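Local coordinates for protein SAM dependent methyltransferase (Agrobacterium tumefaciens, PDB 2IGT) that binds S-adenosylmethionine and probably transfers its methyl group to an acceptor, as its methyltransferase family does, at residues I228-P233 with G268-A273; V297-E302 with F324-P329. All coordinates share one frame; numbering follows the deposited sequence.

Contact 1. Residues I228-P233 with G268-A273; sequences IILTDP and GLVLTA. With SAM (S-adenosylmethionine), chain D.
D232 reaches across to T272 just where strand 228-231 gives way to a loop. The hydroxyl OG1 of T272 gives its hydrogen to D232 OD1 over 2.7 Å, coming in from above the carboxylate plane, 43° out of it. T272 can do this because its OG1 sits between the backbone N and the carbonyl carbon (chi1 54°), turned toward the aspartate. The other carboxylate oxygen of D232, OD2, takes a weak hydrogen bond from the amino N of S-adenosylmethionine at 2.8 Å, so T272, from the second shell, helps to position a residue that contacts the cofactor directly. P233 follows with its ring at about a right angle to L271, CD lying 3.7 Å from L271 CD1. These two strands are neighbouring parallel strands of the Rossmann-like methyltransferase sheet, and the cofactor sits at their C-terminal ends; D182, D211 and A212 bind it too. Four backbone hydrogen bonds run between them, from I229 N to G268 O at one end to T272 N and T231 O (2.9 Å, 170° at the hydrogen) at the other. Side chains pair on both faces. I229 and L269 lie side by side and point the same way, CB of I229 3.8 Å from L269 CD1, with C258 of helix 247-260 packed on both. On the opposite face L230 and V270 also run alongside each other, the CD2 branch of L230 meeting V270 CB at 3.7 Å. W143 of helix 138-150 lies against I228 and V270 on that face, while H140 of the same helix touches T272.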
loop_
_atom_site.group_PDB
_atom_site.type_symbol
_atom_site.label_atom_id
_atom_site.label_comp_id
_atom_site.label_asym_id
_atom_site.label_seq_id
_atom_site.Cartn_x
_atom_site.Cartn_y
_atom_site.Cartn_z
ATOM N N ILE A 228 -21.735 16.495 -24.245
ATOM C CA ILE A 228 -21.705 16.969 -22.857
ATOM C C ILE A 228 -20.534 16.328 -22.140
ATOM O O ILE A 228 -20.301 15.117 -22.272
ATOM C CB ILE A 228 -23.057 16.695 -22.087
ATOM C CG1 ILE A 228 -24.222 17.448 -22.775
ATOM C CG2 ILE A 228 -22.904 17.022 -20.545
ATOM C CD1 ILE A 228 -25.624 17.187 -22.200
ATOM N N ILE A 229 -19.788 17.141 -21.388
ATOM C CA ILE A 229 -18.708 16.612 -20.578
ATOM C C ILE A 229 -18.928 17.057 -19.147
ATOM O O ILE A 229 -19.100 18.254 -18.892
ATOM C CB ILE A 229 -17.300 17.091 -21.062
ATOM C CG1 ILE A 229 -17.015 16.586 -22.478
ATOM C CG2 ILE A 229 -16.173 16.591 -20.068
ATOM C CD1 ILE A 229 -15.741 17.209 -23.108
ATOM N N LEU A 230 -18.971 16.085 -18.240
ATOM C CA LEU A 230 -18.978 16.352 -16.799
ATOM C C LEU A 230 -17.656 15.908 -16.204
ATOM O O LEU A 230 -17.140 14.850 -16.558
ATOM C CB LEU A 230 -20.103 15.586 -16.102
ATOM C CG LEU A 230 -21.393 15.476 -16.915
ATOM C CD1 LEU A 230 -22.306 14.394 -16.303
ATOM C CD2 LEU A 230 -22.098 16.834 -17.020
ATOM N N THR A 231 -17.111 16.708 -15.298
ATOM C CA THR A 231 -15.863 16.312 -14.641
ATOM C C THR A 231 -15.887 16.724 -13.187
ATOM O O THR A 231 -16.211 17.881 -12.855
ATOM C CB THR A 231 -14.614 16.813 -15.424
ATOM O OG1 THR A 231 -13.412 16.302 -14.817
ATOM C CG2 THR A 231 -14.561 18.369 -15.538
ATOM N N ASP A 232 -15.581 15.754 -12.323
ATOM C CA ASP A 232 -15.685 15.937 -10.870
ATOM C C ASP A 232 -14.338 15.611 -10.183
ATOM O O ASP A 232 -14.274 14.725 -9.332
ATOM C CB ASP A 232 -16.804 15.032 -10.313
ATOM C CG ASP A 232 -17.024 15.230 -8.817
ATOM O OD1 ASP A 232 -16.910 16.380 -8.343
ATOM O OD2 ASP A 232 -17.262 14.212 -8.114
ATOM N N PRO A 233 -13.262 16.343 -10.548
ATOM C CA PRO A 233 -11.920 15.995 -10.077
ATOM C C PRO A 233 -11.762 16.244 -8.574
ATOM O O PRO A 233 -12.174 17.305 -8.072
ATOM C CB PRO A 233 -11.017 16.990 -10.815
ATOM C CG PRO A 233 -11.945 18.247 -11.040
ATOM C CD PRO A 233 -13.241 17.544 -11.422
ATOM N N GLY A 268 -22.777 21.356 -23.274
ATOM C CA GLY A 268 -22.231 21.826 -22.031
ATOM C C GLY A 268 -20.954 21.173 -21.542
ATOM O O GLY A 268 -20.654 20.037 -21.883
ATOM N N LEU A 269 -20.196 21.927 -20.754
ATOM C CA LEU A 269 -19.050 21.382 -20.052
ATOM C C LEU A 269 -19.249 21.760 -18.607
ATOM O O LEU A 269 -19.364 22.952 -18.296
ATOM C CB LEU A 269 -17.737 21.934 -20.625
ATOM C CG LEU A 269 -16.430 21.778 -19.821
ATOM C CD1 LEU A 269 -16.141 20.317 -19.498
ATOM C CD2 LEU A 269 -15.276 22.387 -20.620
ATOM N N VAL A 270 -19.293 20.757 -17.719
ATOM C CA VAL A 270 -19.666 20.995 -16.332
ATOM C C VAL A 270 -18.549 20.520 -15.423
ATOM O O VAL A 270 -18.152 19.356 -15.480
ATOM C CB VAL A 270 -20.958 20.222 -15.935
ATOM C CG1 VAL A 270 -21.255 20.424 -14.434
ATOM C CG2 VAL A 270 -22.155 20.641 -16.834
ATOM N N LEU A 271 -18.014 21.440 -14.631
ATOM C CA LEU A 271 -16.982 21.128 -13.653
ATOM C C LEU A 271 -17.569 21.218 -12.251
ATOM O O LEU A 271 -18.172 22.242 -11.885
ATOM C CB LEU A 271 -15.849 22.164 -13.794
ATOM C CG LEU A 271 -14.835 22.283 -12.654
ATOM C CD1 LEU A 271 -13.941 21.001 -12.588
ATOM C CD2 LEU A 271 -13.964 23.523 -12.900
ATOM N N THR A 272 -17.339 20.175 -11.446
ATOM C CA THR A 272 -17.686 20.184 -10.018
ATOM C C THR A 272 -16.416 19.959 -9.205
ATOM O O THR A 272 -15.553 19.170 -9.606
ATOM C CB THR A 272 -18.785 19.129 -9.674
ATOM O OG1 THR A 272 -18.372 17.829 -10.144
ATOM C CG2 THR A 272 -20.103 19.484 -10.402
ATOM N N ALA A 273 -16.308 20.642 -8.058
ATOM C CA ALA A 273 -15.106 20.555 -7.231
ATOM C C ALA A 273 -15.424 20.563 -5.738
ATOM O O ALA A 273 -16.079 21.497 -5.239
ATOM C CB ALA A 273 -14.117 21.665 -7.590
HETATM N N SAM D . -15.020 14.446 -6.436
HETATM C CA SAM D . -15.467 14.012 -5.084
HETATM C C SAM D . -14.432 14.473 -4.040
HETATM O O SAM D . -13.356 15.014 -4.354
HETATM O OXT SAM D . -14.676 14.326 -2.836
HETATM C CB SAM D . -15.706 12.486 -5.043
HETATM C CG SAM D . -14.460 11.580 -4.895
HETATM S SD SAM D . -13.333 11.645 -6.340
HETATM C CE SAM D . -13.470 13.286 -7.018
HETATM C "C5'" SAM D . -14.392 10.868 -7.588
HETATM C "C4'" SAM D . -13.720 9.695 -8.281
HETATM O "O4'" SAM D . -12.482 10.106 -8.833
HETATM C "C3'" SAM D . -13.351 8.515 -7.374
HETATM O "O3'" SAM D . -14.231 7.435 -7.635
HETATM C "C2'" SAM D . -11.893 8.156 -7.701
HETATM O "O2'" SAM D . -11.672 6.777 -7.922
HETATM C "C1'" SAM D . -11.702 8.943 -9.010
HETATM N N9 SAM D . -10.335 9.337 -9.342
HETATM C C8 SAM D . -9.343 9.824 -8.511
HETATM N N7 SAM D . -8.254 10.094 -9.255
HETATM C C5 SAM D . -8.518 9.784 -10.555
HETATM C C6 SAM D . -7.748 9.829 -11.724
HETATM N N6 SAM D . -6.500 10.271 -11.705
HETATM N N1 SAM D . -8.329 9.458 -12.934
HETATM C C2 SAM D . -9.619 8.990 -12.952
HETATM N N3 SAM D . -10.382 8.907 -11.795
HETATM C C4 SAM D . -9.825 9.293 -10.610
#

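Contact 2. Residues V297-E302 with F324-P329; sequences VVASGE and FSRWEP. With ACY (acetic acid), chain H.
S300 and S325 face each other in a non-hydrogen-bonded pair whose backbone N-H and C=O groups turn outward to the strands on either side; the hydrogen bond between S300 OG and S325 OG (2.8 Å) adds a side-chain link. Two pairs along, at the next non-hydrogen-bonded pair, V298 and W327 cross at about a right angle, the CG2 branch of V298 meeting the indole edge in its plane, 3.9 Å from W327 CD1. On the other face the F324 ring folds back over the neighbouring strand, its CG set between the backbone N and the carbonyl carbon (chi1 77°). One ring face lies on the backbone of S300 and G301, the glycine having no side chain there; S300 CA stands 4.2 Å from the centroid of the F324 ring, a CH-pi contact. R326 runs out on the same face and bends at chi3, its NE in a salt bridge with E328 OE1 (3.2 Å) whose hydrogen bond is weak, while NH1 and NH2 hold the two oxygens of an acetate, probably from the crystallisation liquor. In the second shell, H284 of helix 280-290 bonds to S300 OG, W327 NE1 donates to G295 O, and W143 NE1 donates to E328 OE2 while its ring makes a cation-pi contact with R326. Six backbone hydrogen bonds, paired at V297-E328, A299-R326 and G301-F324, join the strands at 166°; this hairpin forms the last two strands in chain order of the class I (Rossmann-like) methyltransferase sheet, 318-328 antiparallel between 268-273 and 297-306, with strand 30-39 added outside.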
loop_
_atom_site.group_PDB
_atom_site.type_symbol
_atom_site.label_atom_id
_atom_site.label_comp_id
_atom_site.label_asym_id
_atom_site.label_seq_id
_atom_site.Cartn_x
_atom_site.Cartn_y
_atom_site.Cartn_z
ATOM N N VAL A 297 -21.989 30.989 -22.483
ATOM C CA VAL A 297 -22.063 31.571 -21.137
ATOM C C VAL A 297 -21.500 30.598 -20.105
ATOM O O VAL A 297 -21.684 29.380 -20.222
ATOM C CB VAL A 297 -23.517 31.984 -20.766
ATOM C CG1 VAL A 297 -24.444 30.777 -20.823
ATOM C CG2 VAL A 297 -23.600 32.670 -19.382
ATOM N N VAL A 298 -20.807 31.161 -19.112
ATOM C CA VAL A 298 -20.270 30.396 -18.004
ATOM C C VAL A 298 -20.995 30.840 -16.739
ATOM O O VAL A 298 -20.979 32.040 -16.371
ATOM C CB VAL A 298 -18.712 30.581 -17.857
ATOM C CG1 VAL A 298 -18.189 29.790 -16.647
ATOM C CG2 VAL A 298 -18.018 30.109 -19.136
ATOM N N ALA A 299 -21.662 29.893 -16.088
ATOM C CA ALA A 299 -22.323 30.156 -14.817
ATOM C C ALA A 299 -21.550 29.390 -13.755
ATOM O O ALA A 299 -21.264 28.188 -13.938
ATOM C CB ALA A 299 -23.809 29.693 -14.860
ATOM N N SER A 300 -21.215 30.061 -12.648
ATOM C CA SER A 300 -20.441 29.410 -11.581
ATOM C C SER A 300 -20.901 29.830 -10.195
ATOM O O SER A 300 -21.497 30.898 -10.036
ATOM C CB SER A 300 -18.958 29.755 -11.728
ATOM O OG SER A 300 -18.543 29.602 -13.077
ATOM N N GLY A 301 -20.567 29.020 -9.190
ATOM C CA GLY A 301 -20.943 29.349 -7.809
ATOM C C GLY A 301 -20.793 28.138 -6.912
ATOM O O GLY A 301 -19.902 27.301 -7.121
ATOM N N GLU A 302 -21.683 28.042 -5.923
ATOM C CA GLU A 302 -21.665 26.944 -4.965
ATOM C C GLU A 302 -22.946 26.134 -5.136
ATOM O O GLU A 302 -23.988 26.679 -5.504
ATOM C CB GLU A 302 -21.509 27.475 -3.527
ATOM C CG GLU A 302 -20.127 28.092 -3.331
ATOM C CD GLU A 302 -19.818 28.565 -1.931
ATOM O OE1 GLU A 302 -20.606 28.290 -0.993
ATOM O OE2 GLU A 302 -18.756 29.218 -1.792
ATOM N N PHE A 324 -18.999 24.775 -8.497
ATOM C CA PHE A 324 -19.289 24.346 -9.860
ATOM C C PHE A 324 -19.027 25.493 -10.809
ATOM O O PHE A 324 -19.090 26.676 -10.435
ATOM C CB PHE A 324 -20.734 23.866 -10.025
ATOM C CG PHE A 324 -21.742 25.004 -10.091
ATOM C CD1 PHE A 324 -22.214 25.590 -8.919
ATOM C CD2 PHE A 324 -22.184 25.497 -11.316
ATOM C CE1 PHE A 324 -23.117 26.666 -8.958
ATOM C CE2 PHE A 324 -23.095 26.555 -11.381
ATOM C CZ PHE A 324 -23.566 27.146 -10.199
ATOM N N SER A 325 -18.734 25.114 -12.043
ATOM C CA SER A 325 -18.696 26.041 -13.144
ATOM C C SER A 325 -19.195 25.299 -14.387
ATOM O O SER A 325 -18.738 24.196 -14.677
ATOM C CB SER A 325 -17.265 26.541 -13.366
ATOM O OG SER A 325 -17.278 27.518 -14.394
ATOM N N ARG A 326 -20.128 25.916 -15.116
ATOM C CA ARG A 326 -20.751 25.291 -16.262
ATOM C C ARG A 326 -20.720 26.232 -17.471
ATOM O O ARG A 326 -21.236 27.362 -17.416
ATOM C CB ARG A 326 -22.198 24.921 -15.929
ATOM C CG ARG A 326 -22.991 24.324 -17.094
ATOM C CD ARG A 326 -24.359 23.912 -16.577
ATOM N NE ARG A 326 -25.126 25.115 -16.281
ATOM C CZ ARG A 326 -26.031 25.236 -15.323
ATOM N NH1 ARG A 326 -26.311 24.217 -14.514
ATOM N NH2 ARG A 326 -26.651 26.399 -15.178
ATOM N N TRP A 327 -20.096 25.755 -18.545
ATOM C CA TRP A 327 -20.154 26.424 -19.836
ATOM C C TRP A 327 -21.307 25.826 -20.651
ATOM O O TRP A 327 -21.478 24.603 -20.695
ATOM C CB TRP A 327 -18.831 26.301 -20.628
ATOM C CG TRP A 327 -18.989 26.900 -22.038
ATOM C CD1 TRP A 327 -18.840 28.221 -22.403
ATOM C CD2 TRP A 327 -19.421 26.207 -23.219
ATOM N NE1 TRP A 327 -19.109 28.374 -23.755
ATOM C CE2 TRP A 327 -19.485 27.158 -24.270
ATOM C CE3 TRP A 327 -19.761 24.870 -23.490
ATOM C CZ2 TRP A 327 -19.861 26.810 -25.571
ATOM C CZ3 TRP A 327 -20.131 24.523 -24.809
ATOM C CH2 TRP A 327 -20.182 25.490 -25.818
ATOM N N GLU A 328 -22.080 26.696 -21.302
ATOM C CA GLU A 328 -23.138 26.277 -22.214
ATOM C C GLU A 328 -23.134 27.235 -23.394
ATOM O O GLU A 328 -22.810 28.431 -23.216
ATOM C CB GLU A 328 -24.513 26.383 -21.554
ATOM C CG GLU A 328 -24.819 25.362 -20.468
ATOM C CD GLU A 328 -26.192 25.599 -19.876
ATOM O OE1 GLU A 328 -26.307 26.450 -18.968
ATOM O OE2 GLU A 328 -27.159 24.955 -20.319
ATOM N N PRO A 329 -23.549 26.742 -24.588
ATOM C CA PRO A 329 -23.577 27.630 -25.745
ATOM C C PRO A 329 -24.706 28.638 -25.627
ATOM O O PRO A 329 -24.705 29.641 -26.357
ATOM C CB PRO A 329 -23.827 26.669 -26.918
ATOM C CG PRO A 329 -24.605 25.572 -26.335
ATOM C CD PRO A 329 -24.012 25.383 -24.943
HETATM C C ACY H . -29.636 25.169 -12.941
HETATM O O ACY H . -29.308 24.029 -13.325
HETATM O OXT ACY H . -29.048 26.222 -13.286
HETATM C CH3 ACY H . -30.805 25.285 -11.997
#

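Contacts 1 and 2 lie in one mixed sheet, their centres about 10 Å apart, and meet where strand 268-273 adjoins strand 318-328. L271 N probably bonds to S325 O and W327 N to L269 O, while V270 CG2 packs on R326 CG. Both are buried, but the centre of contact 1 is about 8 Å from the centre of the chain, that of contact 2 about 15 Å. In contact 1 the strands run parallel and are mostly aliphatic, with polar side chains gathered at the cofactor end. Contact 2 is antiparallel and mixes a serine pair, aromatic rings and a partly exposed arginine-glutamate pair. Helix 138-150 serves both: W143 touches V270 and R326, and H140 meets T272 and F324.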